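PDB 6WQV: endoglucanase from Ruminococcus champanellensis, which is a broad-specificity family 5 endoglucanase that probably hydrolyses internal beta-1,4 linkages in cellulose and related plant polysaccharides such as xylan. Local coordinates for residues N31-T36 with N98-V103; V74-S79 with N105-N110; C114-H119 with T144-R149; T195-G200 with A233-V238. One frame throughout, in Å; residues are numbered along the deposited sequence.

Contact 1: N31-T36 with N98-V103; sequences NTLDAT and NRVQEV. With BGC (beta-D-glucopyranose), chain E.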
loop_
_atom_site.group_PDB
_atom_site.type_symbol
_atom_site.label_atom_id
_atom_site.label_comp_id
_atom_site.label_asym_id
_atom_site.label_seq_id
_atom_site.Cartn_x
_atom_site.Cartn_y
_atom_site.Cartn_z
ATOM N N ASN A 31 -5.128 -7.519 -5.351
ATOM C CA ASN A 31 -6.331 -7.936 -6.084
ATOM C C ASN A 31 -7.206 -8.914 -5.284
ATOM O O ASN A 31 -7.855 -9.801 -5.852
ATOM C CB ASN A 31 -5.989 -8.517 -7.463
ATOM C CG ASN A 31 -5.731 -7.455 -8.510
ATOM O OD1 ASN A 31 -5.632 -6.270 -8.190
ATOM N ND2 ASN A 31 -5.627 -7.871 -9.763
ATOM N N THR A 32 -7.258 -8.710 -3.965
ATOM C CA THR A 32 -7.909 -9.615 -3.029
ATOM C C THR A 32 -8.946 -8.828 -2.249
ATOM O O THR A 32 -10.061 -8.618 -2.749
ATOM C CB THR A 32 -6.822 -10.321 -2.206
ATOM O OG1 THR A 32 -5.888 -10.960 -3.100
ATOM C CG2 THR A 32 -7.390 -11.370 -1.294
ATOM N N LEU A 33 -8.659 -8.396 -1.013
ATOM C CA LEU A 33 -9.637 -7.601 -0.264
ATOM C C LEU A 33 -9.821 -6.211 -0.858
ATOM O O LEU A 33 -10.769 -5.509 -0.475
ATOM C CB LEU A 33 -9.241 -7.520 1.208
ATOM C CG LEU A 33 -9.060 -8.877 1.909
ATOM C CD1 LEU A 33 -8.692 -8.657 3.384
ATOM C CD2 LEU A 33 -10.291 -9.766 1.755
ATOM N N ASP A 34 -8.947 -5.819 -1.796
ATOM C CA ASP A 34 -9.057 -4.578 -2.553
ATOM C C ASP A 34 -9.953 -4.694 -3.785
ATOM O O ASP A 34 -10.267 -3.664 -4.396
ATOM C CB ASP A 34 -7.666 -4.067 -2.979
ATOM C CG ASP A 34 -6.746 -5.164 -3.552
ATOM O OD1 ASP A 34 -6.643 -6.253 -2.945
ATOM O OD2 ASP A 34 -6.098 -4.905 -4.589
ATOM N N ALA A 35 -10.375 -5.896 -4.174
ATOM C CA ALA A 35 -11.214 -6.035 -5.353
ATOM C C ALA A 35 -12.551 -5.339 -5.143
ATOM O O ALA A 35 -13.174 -5.454 -4.082
ATOM C CB ALA A 35 -11.433 -7.517 -5.663
ATOM N N THR A 36 -12.991 -4.603 -6.161
ATOM C CA THR A 36 -14.278 -3.925 -6.144
ATOM C C THR A 36 -15.224 -4.548 -7.163
ATOM O O THR A 36 -14.796 -5.140 -8.159
ATOM C CB THR A 36 -14.133 -2.426 -6.440
ATOM O OG1 THR A 36 -13.507 -2.236 -7.717
ATOM C CG2 THR A 36 -13.312 -1.727 -5.367
ATOM N N ASN A 98 -14.975 -8.697 9.972
ATOM C CA ASN A 98 -14.493 -9.948 10.552
ATOM C C ASN A 98 -13.503 -10.634 9.620
ATOM O O ASN A 98 -12.476 -11.157 10.068
ATOM C CB ASN A 98 -15.656 -10.899 10.846
ATOM C CG ASN A 98 -16.514 -10.452 12.015
ATOM O OD1 ASN A 98 -16.132 -9.573 12.786
ATOM N ND2 ASN A 98 -17.680 -11.066 12.158
ATOM N N ARG A 99 -13.799 -10.658 8.321
ATOM C CA ARG A 99 -12.874 -11.289 7.384
ATOM C C ARG A 99 -11.563 -10.522 7.299
ATOM O O ARG A 99 -10.483 -11.128 7.266
ATOM C CB ARG A 99 -13.522 -11.423 6.004
ATOM C CG ARG A 99 -12.603 -12.033 4.959
ATOM C CD ARG A 99 -12.090 -13.406 5.360
ATOM N NE ARG A 99 -11.162 -13.904 4.350
ATOM C CZ ARG A 99 -10.296 -14.896 4.538
ATOM N NH1 ARG A 99 -10.213 -15.517 5.701
ATOM N NH2 ARG A 99 -9.491 -15.250 3.546
ATOM N N VAL A 100 -11.626 -9.185 7.246
ATOM C CA VAL A 100 -10.397 -8.401 7.230
ATOM C C VAL A 100 -9.542 -8.750 8.442
ATOM O O VAL A 100 -8.324 -8.932 8.332
ATOM C CB VAL A 100 -10.711 -6.891 7.168
ATOM C CG1 VAL A 100 -9.427 -6.080 7.300
ATOM C CG2 VAL A 100 -11.414 -6.523 5.875
ATOM N N GLN A 101 -10.166 -8.856 9.613
ATOM C CA GLN A 101 -9.403 -9.193 10.813
ATOM C C GLN A 101 -8.791 -10.587 10.712
ATOM O O GLN A 101 -7.652 -10.801 11.154
ATOM C CB GLN A 101 -10.277 -9.064 12.056
ATOM C CG GLN A 101 -9.532 -9.403 13.331
ATOM C CD GLN A 101 -10.250 -8.925 14.563
ATOM O OE1 GLN A 101 -11.478 -8.908 14.610
ATOM N NE2 GLN A 101 -9.488 -8.532 15.578
ATOM N N GLU A 102 -9.529 -11.551 10.151
ATOM C CA GLU A 102 -8.973 -12.891 9.949
ATOM C C GLU A 102 -7.694 -12.839 9.119
ATOM O O GLU A 102 -6.708 -13.525 9.428
ATOM C CB GLU A 102 -9.992 -13.784 9.234
ATOM C CG GLU A 102 -11.174 -14.259 10.059
ATOM C CD GLU A 102 -12.123 -15.189 9.289
ATOM O OE1 GLU A 102 -11.831 -15.560 8.127
ATOM O OE2 GLU A 102 -13.173 -15.553 9.860
ATOM N N VAL A 103 -7.705 -12.069 8.030
ATOM C CA VAL A 103 -6.556 -12.005 7.133
ATOM C C VAL A 103 -5.404 -11.257 7.791
ATOM O O VAL A 103 -4.240 -11.672 7.706
ATOM C CB VAL A 103 -6.959 -11.377 5.789
ATOM C CG1 VAL A 103 -5.733 -11.120 4.935
ATOM C CG2 VAL A 103 -7.944 -12.273 5.050
HETATM C C2 BGC E . -3.676 -4.448 -10.490
HETATM C C3 BGC E . -4.629 -4.703 -11.612
HETATM C C4 BGC E . -6.021 -4.209 -11.309
HETATM C C5 BGC E . -6.012 -2.748 -10.916
HETATM C C6 BGC E . -7.320 -2.201 -10.441
HETATM C C1 BGC E . -3.660 -2.977 -10.096
HETATM O O2 BGC E . -2.337 -4.859 -10.858
HETATM O O3 BGC E . -4.662 -6.151 -11.877
HETATM O O4 BGC E . -6.856 -4.287 -12.523
HETATM O O5 BGC E . -5.056 -2.549 -9.791
HETATM O O6 BGC E . -7.224 -0.780 -10.295
#

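Contact 2: V74-S79 with N105-N110; sequences VRVPVS and NYVIDN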
loop_
_atom_site.group_PDB
_atom_site.type_symbol
_atom_site.label_atom_id
_atom_site.label_comp_id
_atom_site.label_asym_id
_atom_site.label_seq_id
_atom_site.Cartn_x
_atom_site.Cartn_y
_atom_site.Cartn_z
ATOM N N VAL A 74 3.621 -7.857 5.337
ATOM C CA VAL A 74 2.543 -8.007 4.363
ATOM C C VAL A 74 1.675 -6.757 4.404
ATOM O O VAL A 74 1.181 -6.365 5.470
ATOM C CB VAL A 74 1.693 -9.263 4.607
ATOM C CG1 VAL A 74 0.496 -9.294 3.666
ATOM C CG2 VAL A 74 2.549 -10.505 4.440
ATOM N N ARG A 75 1.521 -6.116 3.250
ATOM C CA ARG A 75 0.542 -5.052 3.087
ATOM C C ARG A 75 -0.763 -5.690 2.635
ATOM O O ARG A 75 -0.781 -6.480 1.679
ATOM C CB ARG A 75 1.024 -4.022 2.073
ATOM C CG ARG A 75 0.032 -2.866 1.822
ATOM C CD ARG A 75 0.794 -1.726 1.233
ATOM N NE ARG A 75 0.089 -0.499 0.851
ATOM C CZ ARG A 75 -0.432 -0.270 -0.348
ATOM N NH1 ARG A 75 -0.418 -1.197 -1.292
ATOM N NH2 ARG A 75 -0.975 0.919 -0.595
ATOM N N VAL A 76 -1.833 -5.396 3.368
ATOM C CA VAL A 76 -3.169 -5.926 3.110
ATOM C C VAL A 76 -4.027 -4.786 2.568
ATOM O O VAL A 76 -4.675 -4.070 3.356
ATOM C CB VAL A 76 -3.778 -6.555 4.370
ATOM C CG1 VAL A 76 -5.170 -7.096 4.092
ATOM C CG2 VAL A 76 -2.884 -7.667 4.892
ATOM N N PRO A 77 -4.050 -4.572 1.256
ATOM C CA PRO A 77 -4.926 -3.529 0.699
ATOM C C PRO A 77 -6.377 -3.952 0.834
ATOM O O PRO A 77 -6.741 -5.088 0.511
ATOM C CB PRO A 77 -4.498 -3.446 -0.767
ATOM C CG PRO A 77 -3.968 -4.813 -1.088
ATOM C CD PRO A 77 -3.336 -5.313 0.198
ATOM N N VAL A 78 -7.216 -3.045 1.317
ATOM C CA VAL A 78 -8.623 -3.335 1.531
ATOM C C VAL A 78 -9.460 -2.234 0.917
ATOM O O VAL A 78 -9.291 -1.054 1.253
ATOM C CB VAL A 78 -8.971 -3.480 3.020
ATOM C CG1 VAL A 78 -10.465 -3.761 3.181
ATOM C CG2 VAL A 78 -8.130 -4.554 3.680
ATOM N N SER A 79 -10.383 -2.607 0.045
ATOM C CA SER A 79 -11.391 -1.685 -0.457
ATOM C C SER A 79 -12.649 -1.869 0.374
ATOM O O SER A 79 -13.192 -2.974 0.457
ATOM C CB SER A 79 -11.654 -1.907 -1.941
ATOM O OG SER A 79 -10.494 -1.574 -2.684
ATOM N N ASN A 105 -4.835 -11.243 10.875
ATOM C CA ASN A 105 -4.277 -12.160 11.864
ATOM C C ASN A 105 -3.366 -13.209 11.232
ATOM O O ASN A 105 -2.414 -13.657 11.881
ATOM C CB ASN A 105 -5.380 -12.821 12.690
ATOM C CG ASN A 105 -5.955 -11.903 13.738
ATOM O OD1 ASN A 105 -5.363 -10.870 14.077
ATOM N ND2 ASN A 105 -7.116 -12.261 14.259
ATOM N N TYR A 106 -3.629 -13.627 9.987
ATOM C CA TYR A 106 -2.692 -14.540 9.330
ATOM C C TYR A 106 -1.282 -13.950 9.338
ATOM O O TYR A 106 -0.283 -14.672 9.476
ATOM C CB TYR A 106 -3.071 -14.798 7.864
ATOM C CG TYR A 106 -4.381 -15.488 7.556
ATOM C CD1 TYR A 106 -4.994 -16.347 8.452
ATOM C CD2 TYR A 106 -4.988 -15.288 6.323
ATOM C CE1 TYR A 106 -6.206 -16.962 8.136
ATOM C CE2 TYR A 106 -6.174 -15.899 5.997
ATOM C CZ TYR A 106 -6.785 -16.731 6.904
ATOM O OH TYR A 106 -7.981 -17.343 6.578
ATOM N N VAL A 107 -1.189 -12.628 9.160
ATOM C CA VAL A 107 0.086 -11.916 9.122
ATOM C C VAL A 107 0.614 -11.684 10.526
ATOM O O VAL A 107 1.758 -12.033 10.849
ATOM C CB VAL A 107 -0.101 -10.581 8.364
ATOM C CG1 VAL A 107 1.202 -9.812 8.291
ATOM C CG2 VAL A 107 -0.694 -10.811 6.973
ATOM N N ILE A 108 -0.214 -11.086 11.389
ATOM C CA ILE A 108 0.227 -10.734 12.737
ATOM C C ILE A 108 0.651 -11.972 13.508
ATOM O O ILE A 108 1.655 -11.956 14.229
ATOM C CB ILE A 108 -0.875 -9.936 13.464
ATOM C CG1 ILE A 108 -1.027 -8.562 12.800
ATOM C CG2 ILE A 108 -0.579 -9.828 14.959
ATOM C CD1 ILE A 108 0.157 -7.625 13.030
ATOM N N ASP A 109 -0.112 -13.062 13.381
ATOM C CA ASP A 109 0.190 -14.275 14.132
ATOM C C ASP A 109 1.400 -15.014 13.589
ATOM O O ASP A 109 1.846 -15.986 14.214
ATOM C CB ASP A 109 -1.009 -15.213 14.111
ATOM C CG ASP A 109 -2.202 -14.646 14.834
ATOM O OD1 ASP A 109 -2.026 -13.736 15.675
ATOM O OD2 ASP A 109 -3.323 -15.115 14.563
ATOM N N ASN A 110 1.916 -14.600 12.440
ATOM C CA ASN A 110 3.186 -15.076 11.917
ATOM C C ASN A 110 4.358 -14.205 12.355
ATOM O O ASN A 110 5.456 -14.345 11.807
ATOM C CB ASN A 110 3.135 -15.143 10.397
ATOM C CG ASN A 110 2.864 -16.534 9.887
ATOM O OD1 ASN A 110 3.458 -17.499 10.358
ATOM N ND2 ASN A 110 1.961 -16.648 8.923
#

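Contact 3: C114-H119 with T144-R149; sequences CILNIH and TQIATR. With GLC (alpha-D-glucopyranose), chain B.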
loop_
_atom_site.group_PDB
_atom_site.type_symbol
_atom_site.label_atom_id
_atom_site.label_comp_id
_atom_site.label_asym_id
_atom_site.label_seq_id
_atom_site.Cartn_x
_atom_site.Cartn_y
_atom_site.Cartn_z
ATOM N N CYS A 114 2.436 -5.790 9.434
ATOM C CA CYS A 114 1.241 -5.747 8.610
ATOM C C CYS A 114 0.826 -4.299 8.419
ATOM O O CYS A 114 0.793 -3.526 9.381
ATOM C CB CYS A 114 0.112 -6.529 9.278
ATOM S SG CYS A 114 -1.390 -6.632 8.305
ATOM N N ILE A 115 0.521 -3.938 7.176
ATOM C CA ILE A 115 0.014 -2.618 6.816
ATOM C C ILE A 115 -1.412 -2.808 6.326
ATOM O O ILE A 115 -1.652 -3.572 5.386
ATOM C CB ILE A 115 0.878 -1.971 5.727
ATOM C CG1 ILE A 115 2.293 -1.723 6.246
ATOM C CG2 ILE A 115 0.245 -0.666 5.238
ATOM C CD1 ILE A 115 3.304 -1.615 5.137
ATOM N N LEU A 116 -2.352 -2.125 6.970
ATOM C CA LEU A 116 -3.768 -2.168 6.631
ATOM C C LEU A 116 -4.191 -0.783 6.159
ATOM O O LEU A 116 -3.928 0.207 6.851
ATOM C CB LEU A 116 -4.568 -2.551 7.879
ATOM C CG LEU A 116 -6.091 -2.541 7.754
ATOM C CD1 LEU A 116 -6.501 -3.602 6.745
ATOM C CD2 LEU A 116 -6.755 -2.775 9.086
ATOM N N ASN A 117 -4.853 -0.710 5.000
ATOM C CA ASN A 117 -5.206 0.577 4.391
ATOM C C ASN A 117 -6.690 0.642 4.031
ATOM O O ASN A 117 -7.481 -0.249 4.348
ATOM C CB ASN A 117 -4.311 0.884 3.179
ATOM C CG ASN A 117 -4.733 0.148 1.911
ATOM O OD1 ASN A 117 -5.742 -0.549 1.876
ATOM N ND2 ASN A 117 -3.946 0.321 0.846
ATOM N N ILE A 118 -7.068 1.768 3.413
ATOM C CA ILE A 118 -8.218 1.854 2.519
ATOM C C ILE A 118 -7.657 2.011 1.107
ATOM O O ILE A 118 -6.646 2.699 0.909
ATOM C CB ILE A 118 -9.216 2.971 2.888
ATOM C CG1 ILE A 118 -8.705 4.373 2.554
ATOM C CG2 ILE A 118 -9.577 2.918 4.373
ATOM C CD1 ILE A 118 -9.690 5.484 2.942
ATOM N N HIS A 119 -8.276 1.337 0.129
ATOM C CA HIS A 119 -7.621 1.148 -1.158
ATOM C C HIS A 119 -8.426 1.798 -2.272
ATOM O O HIS A 119 -8.276 3.005 -2.514
ATOM C CB HIS A 119 -7.261 -0.330 -1.376
ATOM C CG HIS A 119 -6.145 -0.541 -2.350
ATOM N ND1 HIS A 119 -4.815 -0.429 -1.991
ATOM C CD2 HIS A 119 -6.155 -0.850 -3.668
ATOM C CE1 HIS A 119 -4.060 -0.669 -3.047
ATOM N NE2 HIS A 119 -4.849 -0.928 -4.076
ATOM N N THR A 144 -12.546 5.727 12.214
ATOM C CA THR A 144 -12.882 5.434 13.606
ATOM C C THR A 144 -13.230 3.960 13.769
ATOM O O THR A 144 -12.759 3.301 14.707
ATOM C CB THR A 144 -14.015 6.336 14.103
ATOM O OG1 THR A 144 -13.562 7.694 14.112
ATOM C CG2 THR A 144 -14.441 5.958 15.522
ATOM N N GLN A 145 -14.006 3.406 12.831
ATOM C CA GLN A 145 -14.401 2.000 12.913
ATOM C C GLN A 145 -13.206 1.065 12.750
ATOM O O GLN A 145 -13.078 0.073 13.475
ATOM C CB GLN A 145 -15.459 1.686 11.853
ATOM C CG GLN A 145 -16.807 2.303 12.103
ATOM C CD GLN A 145 -17.748 2.102 10.940
ATOM O OE1 GLN A 145 -18.296 1.012 10.748
ATOM N NE2 GLN A 145 -17.940 3.150 10.145
ATOM N N ILE A 146 -12.340 1.337 11.769
ATOM C CA ILE A 146 -11.183 0.473 11.555
ATOM C C ILE A 146 -10.237 0.564 12.742
ATOM O O ILE A 146 -9.771 -0.454 13.269
ATOM C CB ILE A 146 -10.464 0.822 10.237
ATOM C CG1 ILE A 146 -11.418 0.647 9.052
ATOM C CG2 ILE A 146 -9.194 -0.023 10.088
ATOM C CD1 ILE A 146 -10.939 1.310 7.757
ATOM N N ALA A 147 -9.969 1.783 13.203
ATOM C CA ALA A 147 -8.999 1.967 14.271
ATOM C C ALA A 147 -9.478 1.333 15.568
ATOM O O ALA A 147 -8.674 0.780 16.325
ATOM C CB ALA A 147 -8.712 3.452 14.477
ATOM N N THR A 148 -10.778 1.402 15.857
ATOM C CA THR A 148 -11.249 0.790 17.094
ATOM C C THR A 148 -11.205 -0.729 17.003
ATOM O O THR A 148 -10.849 -1.400 17.979
ATOM C CB THR A 148 -12.633 1.299 17.498
ATOM O OG1 THR A 148 -13.595 1.037 16.478
ATOM C CG2 THR A 148 -12.596 2.787 17.750
ATOM N N ARG A 149 -11.543 -1.306 15.845
ATOM C CA ARG A 149 -11.488 -2.761 15.743
ATOM C C ARG A 149 -10.067 -3.270 15.963
ATOM O O ARG A 149 -9.863 -4.321 16.586
ATOM C CB ARG A 149 -12.015 -3.236 14.386
ATOM C CG ARG A 149 -11.809 -4.734 14.132
ATOM C CD ARG A 149 -12.620 -5.611 15.087
ATOM N NE ARG A 149 -14.027 -5.678 14.708
ATOM C CZ ARG A 149 -14.617 -6.708 14.099
ATOM N NH1 ARG A 149 -13.940 -7.804 13.773
ATOM N NH2 ARG A 149 -15.905 -6.627 13.808
HETATM C C1 GLC B . -1.391 1.094 -7.866
HETATM C C2 GLC B . -2.541 0.399 -7.162
HETATM C C3 GLC B . -2.756 -1.039 -7.366
HETATM C C4 GLC B . -2.611 -1.398 -8.826
HETATM C C5 GLC B . -1.196 -1.044 -9.220
HETATM C C6 GLC B . -0.779 -1.532 -10.597
HETATM O O1 GLC B . -0.205 1.173 -7.190
HETATM O O2 GLC B . -2.444 0.749 -5.748
HETATM O O3 GLC B . -4.127 -1.338 -6.907
HETATM O O4 GLC B . -2.894 -2.790 -8.996
HETATM O O5 GLC B . -1.054 0.433 -9.201
HETATM O O6 GLC B . -1.522 -0.951 -11.578
#

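Contact 4: T195-G200 with A233-V238; sequences TVRATG and ANKLIV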
loop_
_atom_site.group_PDB
_atom_site.type_symbol
_atom_site.label_atom_id
_atom_site.label_comp_id
_atom_site.label_asym_id
_atom_site.label_seq_id
_atom_site.Cartn_x
_atom_site.Cartn_y
_atom_site.Cartn_z
ATOM N N THR A 195 -8.099 11.219 13.429
ATOM C CA THR A 195 -9.126 10.224 13.725
ATOM C C THR A 195 -8.533 9.035 14.469
ATOM O O THR A 195 -9.130 8.524 15.425
ATOM C CB THR A 195 -9.779 9.782 12.412
ATOM O OG1 THR A 195 -10.475 10.888 11.816
ATOM C CG2 THR A 195 -10.744 8.602 12.615
ATOM N N VAL A 196 -7.345 8.590 14.058
ATOM C CA VAL A 196 -6.717 7.460 14.725
ATOM C C VAL A 196 -6.271 7.843 16.131
ATOM O O VAL A 196 -6.506 7.101 17.093
ATOM C CB VAL A 196 -5.552 6.934 13.868
ATOM C CG1 VAL A 196 -4.738 5.919 14.655
ATOM C CG2 VAL A 196 -6.059 6.333 12.563
ATOM N N ARG A 197 -5.637 9.013 16.287
ATOM C CA ARG A 197 -5.104 9.378 17.598
ATOM C C ARG A 197 -6.218 9.573 18.621
ATOM O O ARG A 197 -6.001 9.368 19.823
ATOM C CB ARG A 197 -4.237 10.635 17.501
ATOM C CG ARG A 197 -3.044 10.529 16.567
ATOM C CD ARG A 197 -2.141 9.347 16.924
ATOM N NE ARG A 197 -0.919 9.396 16.128
ATOM C CZ ARG A 197 -0.204 8.336 15.779
ATOM N NH1 ARG A 197 -0.580 7.112 16.155
ATOM N NH2 ARG A 197 0.889 8.504 15.048
ATOM N N ALA A 198 -7.413 9.955 18.161
ATOM C CA ALA A 198 -8.558 10.171 19.033
ATOM C C ALA A 198 -9.056 8.897 19.696
ATOM O O ALA A 198 -9.894 8.984 20.606
ATOM C CB ALA A 198 -9.684 10.801 18.207
ATOM N N THR A 199 -8.581 7.728 19.276
ATOM C CA THR A 199 -8.979 6.476 19.911
ATOM C C THR A 199 -8.032 6.053 21.025
ATOM O O THR A 199 -8.348 5.113 21.758
ATOM C CB THR A 199 -9.128 5.346 18.882
ATOM O OG1 THR A 199 -7.874 5.066 18.242
ATOM C CG2 THR A 199 -10.149 5.730 17.823
ATOM N N GLY A 200 -6.890 6.724 21.177
ATOM C CA GLY A 200 -6.013 6.437 22.296
ATOM C C GLY A 200 -5.491 5.005 22.319
ATOM O O GLY A 200 -5.458 4.293 21.311
ATOM N N ALA A 233 5.655 12.328 18.498
ATOM C CA ALA A 233 6.756 12.581 17.585
ATOM C C ALA A 233 7.156 11.329 16.818
ATOM O O ALA A 233 7.120 10.215 17.349
ATOM C CB ALA A 233 7.965 13.108 18.356
ATOM N N ASN A 234 7.515 11.526 15.550
ATOM C CA ASN A 234 8.265 10.536 14.772
ATOM C C ASN A 234 7.502 9.232 14.566
ATOM O O ASN A 234 8.069 8.145 14.684
ATOM C CB ASN A 234 9.619 10.270 15.427
ATOM C CG ASN A 234 10.497 11.493 15.446
ATOM O OD1 ASN A 234 10.694 12.128 14.418
ATOM N ND2 ASN A 234 11.006 11.849 16.624
ATOM N N LYS A 235 6.221 9.333 14.208
ATOM C CA LYS A 235 5.402 8.147 13.985
ATOM C C LYS A 235 4.792 8.072 12.587
ATOM O O LYS A 235 4.001 7.158 12.328
ATOM C CB LYS A 235 4.277 8.062 15.030
ATOM C CG LYS A 235 4.732 7.916 16.470
ATOM C CD LYS A 235 5.283 6.531 16.778
ATOM C CE LYS A 235 5.532 6.375 18.269
ATOM N NZ LYS A 235 5.783 4.955 18.630
ATOM N N LEU A 236 5.131 8.986 11.683
ATOM C CA LEU A 236 4.513 9.043 10.366
ATOM C C LEU A 236 5.500 8.659 9.270
ATOM O O LEU A 236 6.675 9.038 9.308
ATOM C CB LEU A 236 3.952 10.439 10.075
ATOM C CG LEU A 236 2.904 10.937 11.069
ATOM C CD1 LEU A 236 2.389 12.320 10.651
ATOM C CD2 LEU A 236 1.747 9.974 11.218
ATOM N N ILE A 237 4.985 7.927 8.281
ATOM C CA ILE A 237 5.747 7.427 7.146
ATOM C C ILE A 237 5.008 7.791 5.865
ATOM O O ILE A 237 3.791 7.609 5.772
ATOM C CB ILE A 237 5.878 5.894 7.232
ATOM C CG1 ILE A 237 6.520 5.466 8.550
ATOM C CG2 ILE A 237 6.655 5.342 6.039
ATOM C CD1 ILE A 237 6.233 4.009 8.907
ATOM N N VAL A 238 5.744 8.252 4.866
ATOM C CA VAL A 238 5.164 8.509 3.551
ATOM C C VAL A 238 5.254 7.247 2.702
ATOM O O VAL A 238 6.288 6.562 2.687
ATOM C CB VAL A 238 5.865 9.693 2.862
ATOM C CG1 VAL A 238 5.373 9.839 1.423
ATOM C CG2 VAL A 238 5.626 10.981 3.654
#

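Contact 1: N31-T36 with N98-V103
Arg99 NH1 is gripped by two acceptors: it donates to Glu102 OE1 at 2.9 Å, in a salt bridge one turn along the same helix, and is also hydrogen-bonded to Tyr106 OH. The carboxylate oxygen lies close to the guanidinium plane, 7° out of it, while the CG2 methyl of Val103 sits over the centre of one face, 3.5 Å above that plane. With Glu50 bonded to its NE, this long arginine is held flat beside the apolar contact. There Leu33 is extended at chi2 (-179°), which carries CD1 forward to meet Val103 tip to tip, 4.0 Å from Val103 CB. Val100 flanks the same methyl, its CG2 4.3 Å from Leu33 CD1. Leucine, whose methyls sit at the end of a longer chain than valine's, suits the span from turn to helix, and valines give the helix a low apolar surface. Behind Leu33, Asp34 folds its carboxylate back onto the loop, where OD1 takes Thr32 N at 2.7 Å from above its plane and OD2 takes Asn31 N on its syn side, bracing the type I turn Thr32 to Ala35. Asn31 ND2 gives a nearly straight bond (164°) to O3 of the glucose, 2.9 Å away. The arrangement is characteristic of a TIM-barrel glycosidase, in which a loop after a strand packs on one of the barrel's outer helices, 94-108, while lining the glycan cleft.

Contact 2: V74-S79 with N105-N110
Val74 and Val107 bring strand 73-76 and the later turns of helix 94-108 together, their CA atoms 6.6 Å apart. No hydrogen bond links the two backbones, and the contact rests on three buried valines. Val107 sits at its centre. Its two methyls straddle the CB of Val74, with CG2 at 3.7 Å and CG1 at 3.8 Å from that atom, and the two side chains cross obliquely. The fork is set by chi1 of 180°, which places CG1 opposite the backbone N and CG2 opposite the carbonyl carbon, both facing the strand. Val76, two residues on and on the same side of the strand, adds a looser touch, its CG2 4.4 Å from Val107 CG2. Beta-branched valine suits both places: it favours the extended backbone of a strand, and on the helix it is short enough for a close approach. Cutting Val107 back to an alanine would probably leave a gap over Val74 CB and would remove methyls that also pack on Ile63 and Cys114. Arg75, between the two strand valines, points the other way, into the barrel, where Glu160, Asn163, Asn28 and Gln288 hold its guanidinium. Asn110 N bonds to Val107 O at 3.0 Å, while the amide of Asn110 makes a weak bond back to Tyr106 O and another to Asp64. This is the strand-to-helix packing of a beta-alpha-beta unit, strand 73-76, helix 94-108 and strand 113-117, in the TIM barrel, with valines toward the helix and Arg75 in the barrel interior.

Contact 3: C114-H119 with T144-R149
Leu116 and Ile146 meet at a slant, the CD2 methyl of the leucine 3.8 Å from CG2 of the isoleucine. Ile118 instead lies at about a right angle to Ile146 and touches a different branch, its CG2 4.0 Å from Ile146 CD1. One isoleucine thus serves two partners with two arms: chi1 of -60° sets CG2 opposite the backbone N, toward Leu116, and sends CG1 and CD1 off to Ile118. Branched aliphatic residues fit a buried seam without polar bonds. This is the strand-to-helix packing of a beta-alpha-beta unit in the TIM barrel, strand 113-117 lying under helix 129-149, and the same strand runs on to the glycan pocket. There Asn117 ND2 bonds to His119 ND1 at 3.1 Å, the donor only 1° out of the ring plane, which fixes the turn of the imidazole. At the opposite edge NE2 lies 3.0 Å from O3 of the glucose in a nearly straight bond (171°). A phenylalanine in place of His119 would probably leave both that sugar hydroxyl and the Asn117 amide without their mates. Asn117 itself is steadied by Val78 N, which bonds to its OD1.

Contact 4: T195-G200 with A233-V238
Arg197 NH2 packs by van der Waals contact on the CB of Lys235, 3.4 Å away, although both residues are basic. The two side chains cross at about a right angle. Leu236 joins from the strand with CD2, 4.2 Å from Arg197 NH2, and both methylene and methyl approach the guanidinium obliquely. A bend at chi2 (-56°) folds the arginine toward the strand, and a similar bend in Lys235 (-73°) leads its ammonium away. The contact thereby joins helix 179-197, outside the eight-stranded TIM barrel, to the start of strand 236-241.

The salt bridges lie outside the pair: Arg197 NE with Asp230, and Lys235 NZ with Asp13. Backbone carbonyls accept further hydrogen bonds, those of Asn203 and Arg206 from Arg197 NH1, and those of Leu14 and Ile205 from Lys235 NZ.

Hydrogen bonds also tie the turn Arg197 to Gly200. Val196 O accepts from Thr199 OG1 at 2.7 Å and from Thr199 N at 3.1 Å, before Gly200 departs from helical backbone angles with a positive phi (61°) that glycine tolerates easily.

Two buried cations can sit so near each other because each charge is probably balanced by its own aspartate, Asp230 for Arg197 and Asp13 for Lys235, and because the guanidinium meets the lysine's root, not its ammonium group.

In the fold
From the N terminus, contact 1 closes the long loop from 31-36 to helix 94-108. Contact 2 crosses it: 74-79 lies inside that loop and 105-110 beyond it, and the two join directly where Leu33 O meets Ser79 N. Contacts 3 and 4 follow in series, with none nested. Contact 2 closes strand 73-76 against helix 94-108, and contact 3 strand 113-117 against helix 129-149; their strands are barrel neighbours. Contact 4 ties helix 179-197 to the start of strand 236-241, past the intervening strand 208-211. It meets contact 3 at the outer helices, where Thr195 packs on Thr144, whereas contact 1 stays about 14 Å from it between nearest atoms.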